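Local coordinates for archaeosine synthase (Pyrobaculum calidifontis, PDB 5K0P), which converts the nitrile of preQ0-modified tRNA to a formamidine with free ammonium, the last step of archaeosine synthesis, at residues A[12-17]-A[29-34]. Sequence-based numbering, arbitrary orientation. Where two conformers were deposited one is given.
Sequences RLKTRG and SFEVSV
The Phe30 ring lies over the backbone of Gly17, the residue paired with it across the two strands. Gly17 CA sits 3.9 Å from the centroid of the Phe30 ring, a CH-pi contact over the face. Phe30 CG stands between its own backbone N and carbonyl carbon (chi1 61°), on the side of Gly17; chi2 of 87° then sets the turn of the ring. Val32 CG1 meets the ring at its edge and also touches Thr15 CG2 at 4.0 Å. Cutting Phe30 back to alanine would probably leave Gly17 CA uncovered on this side and Val32 CG1 without its aromatic neighbour. On the other face of the sheet, Lys14 and Glu31 cross obliquely. Lys14 CE comes 3.5 Å from Ser33 OG, but Lys14 NZ stays 4.5 Å from Glu31 OE1, too far for a salt bridge. A water joins Gly17 O to Ser29 OG. Between the two faces, Leu13–Val34, Thr15–Val32 and Gly17–Phe30 are antiparallel hydrogen-bonded pairs with two backbone bonds each. The bond from Leu13 N to Val34 O is 2.7 Å. Further out, the ring of Phe30 meets the substrate-binding His62 edge-to-face. Leu13 and Val34 pack on Phe48 of helix 45-53. Leu13 also pairs with a strand of a second subunit, so the sheet continues between chains. The two strands form the first beta hairpin of the tunnel fold, which in this enzyme assembles as a decamer of two head-to-head pentamers.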
loop_
_atom_site.group_PDB
_atom_site.type_symbol
_atom_site.label_atom_id
_atom_site.label_comp_id
_atom_site.label_asym_id
_atom_site.label_seq_id
_atom_site.Cartn_x
_atom_site.Cartn_y
_atom_site.Cartn_z
ATOM N N ARG A 12 -19.796 9.277 -9.669
ATOM C CA ARG A 12 -18.915 9.693 -8.606
ATOM C C ARG A 12 -17.882 10.597 -9.238
ATOM O O ARG A 12 -17.267 10.221 -10.256
ATOM C CB ARG A 12 -18.280 8.487 -7.907
ATOM C CG ARG A 12 -19.302 7.589 -7.166
ATOM C CD ARG A 12 -18.729 6.458 -6.244
ATOM N NE ARG A 12 -19.778 5.561 -5.723
ATOM C CZ ARG A 12 -20.000 5.308 -4.434
ATOM N NH1 ARG A 12 -20.984 4.553 -4.089
ATOM N NH2 ARG A 12 -19.251 5.825 -3.501
ATOM N N LEU A 13 -17.708 11.781 -8.660
ATOM C CA LEU A 13 -16.649 12.731 -9.115
ATOM C C LEU A 13 -15.771 13.102 -7.980
ATOM O O LEU A 13 -16.258 13.248 -6.875
ATOM C CB LEU A 13 -17.239 13.973 -9.723
ATOM C CG LEU A 13 -18.307 13.702 -10.720
ATOM C CD1 LEU A 13 -19.194 14.939 -10.889
ATOM C CD2 LEU A 13 -17.683 13.234 -12.023
ATOM N N LYS A 14 -14.468 13.249 -8.222
ATOM C CA LYS A 14 -13.535 13.529 -7.164
ATOM C C LYS A 14 -12.452 14.414 -7.702
ATOM O O LYS A 14 -11.859 14.108 -8.746
ATOM C CB LYS A 14 -12.893 12.245 -6.657
ATOM C CG LYS A 14 -11.826 12.495 -5.601
ATOM C CD LYS A 14 -11.098 11.214 -5.075
ATOM C CE LYS A 14 -12.026 10.283 -4.285
ATOM N NZ LYS A 14 -11.181 9.148 -3.860
ATOM N N THR A 15 -12.162 15.494 -6.988
ATOM C CA THR A 15 -11.111 16.397 -7.449
ATOM C C THR A 15 -10.523 17.232 -6.300
ATOM O O THR A 15 -10.964 17.124 -5.155
ATOM C CB THR A 15 -11.602 17.264 -8.642
ATOM O OG1 THR A 15 -10.459 17.832 -9.282
ATOM C CG2 THR A 15 -12.493 18.406 -8.178
ATOM N N ARG A 16 -9.507 18.047 -6.581
ATOM C CA ARG A 16 -8.902 18.904 -5.556
ATOM C C ARG A 16 -9.439 20.312 -5.747
ATOM O O ARG A 16 -9.779 20.720 -6.831
ATOM C CB ARG A 16 -7.354 18.908 -5.624
ATOM C CG ARG A 16 -6.672 17.516 -5.395
ATOM C CD ARG A 16 -6.362 17.145 -3.919
ATOM N NE ARG A 16 -5.347 18.101 -3.434
ATOM C CZ ARG A 16 -4.028 17.967 -3.587
ATOM N NH1 ARG A 16 -3.523 16.875 -4.144
ATOM N NH2 ARG A 16 -3.193 18.922 -3.159
ATOM N N GLY A 17 -9.465 21.075 -4.697
ATOM C CA GLY A 17 -9.853 22.475 -4.787
ATOM C C GLY A 17 -9.181 23.287 -3.689
ATOM O O GLY A 17 -8.367 22.750 -2.926
ATOM N N SER A 29 -6.666 24.201 1.370
ATOM C CA SER A 29 -6.689 23.214 0.313
ATOM C C SER A 29 -7.620 22.016 0.662
ATOM O O SER A 29 -7.824 21.739 1.788
ATOM C CB SER A 29 -5.229 22.854 0.042
ATOM O OG SER A 29 -5.143 21.783 -0.875
ATOM N N PHE A 30 -8.321 21.432 -0.292
ATOM C CA PHE A 30 -9.217 20.336 -0.064
ATOM C C PHE A 30 -9.291 19.325 -1.175
ATOM O O PHE A 30 -8.928 19.603 -2.313
ATOM C CB PHE A 30 -10.655 20.794 0.324
ATOM C CG PHE A 30 -11.383 21.617 -0.694
ATOM C CD1 PHE A 30 -12.102 21.042 -1.654
ATOM C CD2 PHE A 30 -11.320 23.004 -0.653
ATOM C CE1 PHE A 30 -12.801 21.791 -2.588
ATOM C CE2 PHE A 30 -11.957 23.789 -1.566
ATOM C CZ PHE A 30 -12.743 23.190 -2.562
ATOM N N GLU A 31 -9.794 18.132 -0.806
ATOM C CA GLU A 31 -10.259 17.195 -1.750
ATOM C C GLU A 31 -11.806 17.103 -1.637
ATOM O O GLU A 31 -12.351 16.970 -0.579
ATOM C CB GLU A 31 -9.540 15.835 -1.462
ATOM C CG GLU A 31 -9.888 14.845 -2.564
ATOM C CD GLU A 31 -9.622 13.397 -2.196
ATOM O OE1 GLU A 31 -10.427 12.783 -1.386
ATOM O OE2 GLU A 31 -8.632 12.882 -2.771
ATOM N N VAL A 32 -12.497 17.139 -2.747
ATOM C CA VAL A 32 -13.947 17.050 -2.755
ATOM C C VAL A 32 -14.402 15.880 -3.579
ATOM O O VAL A 32 -13.868 15.642 -4.689
ATOM C CB VAL A 32 -14.590 18.366 -3.198
ATOM C CG1 VAL A 32 -14.152 18.807 -4.611
ATOM C CG2 VAL A 32 -16.126 18.255 -3.168
ATOM N N SER A 33 -15.348 15.137 -3.020
ATOM C CA SER A 33 -15.962 13.942 -3.674
ATOM C C SER A 33 -17.448 14.253 -3.786
ATOM O O SER A 33 -18.025 14.661 -2.804
ATOM C CB SER A 33 -15.774 12.682 -2.821
ATOM O OG SER A 33 -14.418 12.356 -2.796
ATOM N N VAL A 34 -18.030 14.104 -4.979
ATOM C CA VAL A 34 -19.477 14.195 -5.136
ATOM C C VAL A 34 -20.003 12.929 -5.743
ATOM O O VAL A 34 -19.435 12.368 -6.726
ATOM C CB VAL A 34 -19.840 15.441 -5.953
ATOM C CG1 VAL A 34 -21.323 15.610 -6.145
ATOM C CG2 VAL A 34 -19.225 16.644 -5.271
HETATM O O HOH W 1 -5.819 21.730 -3.416
#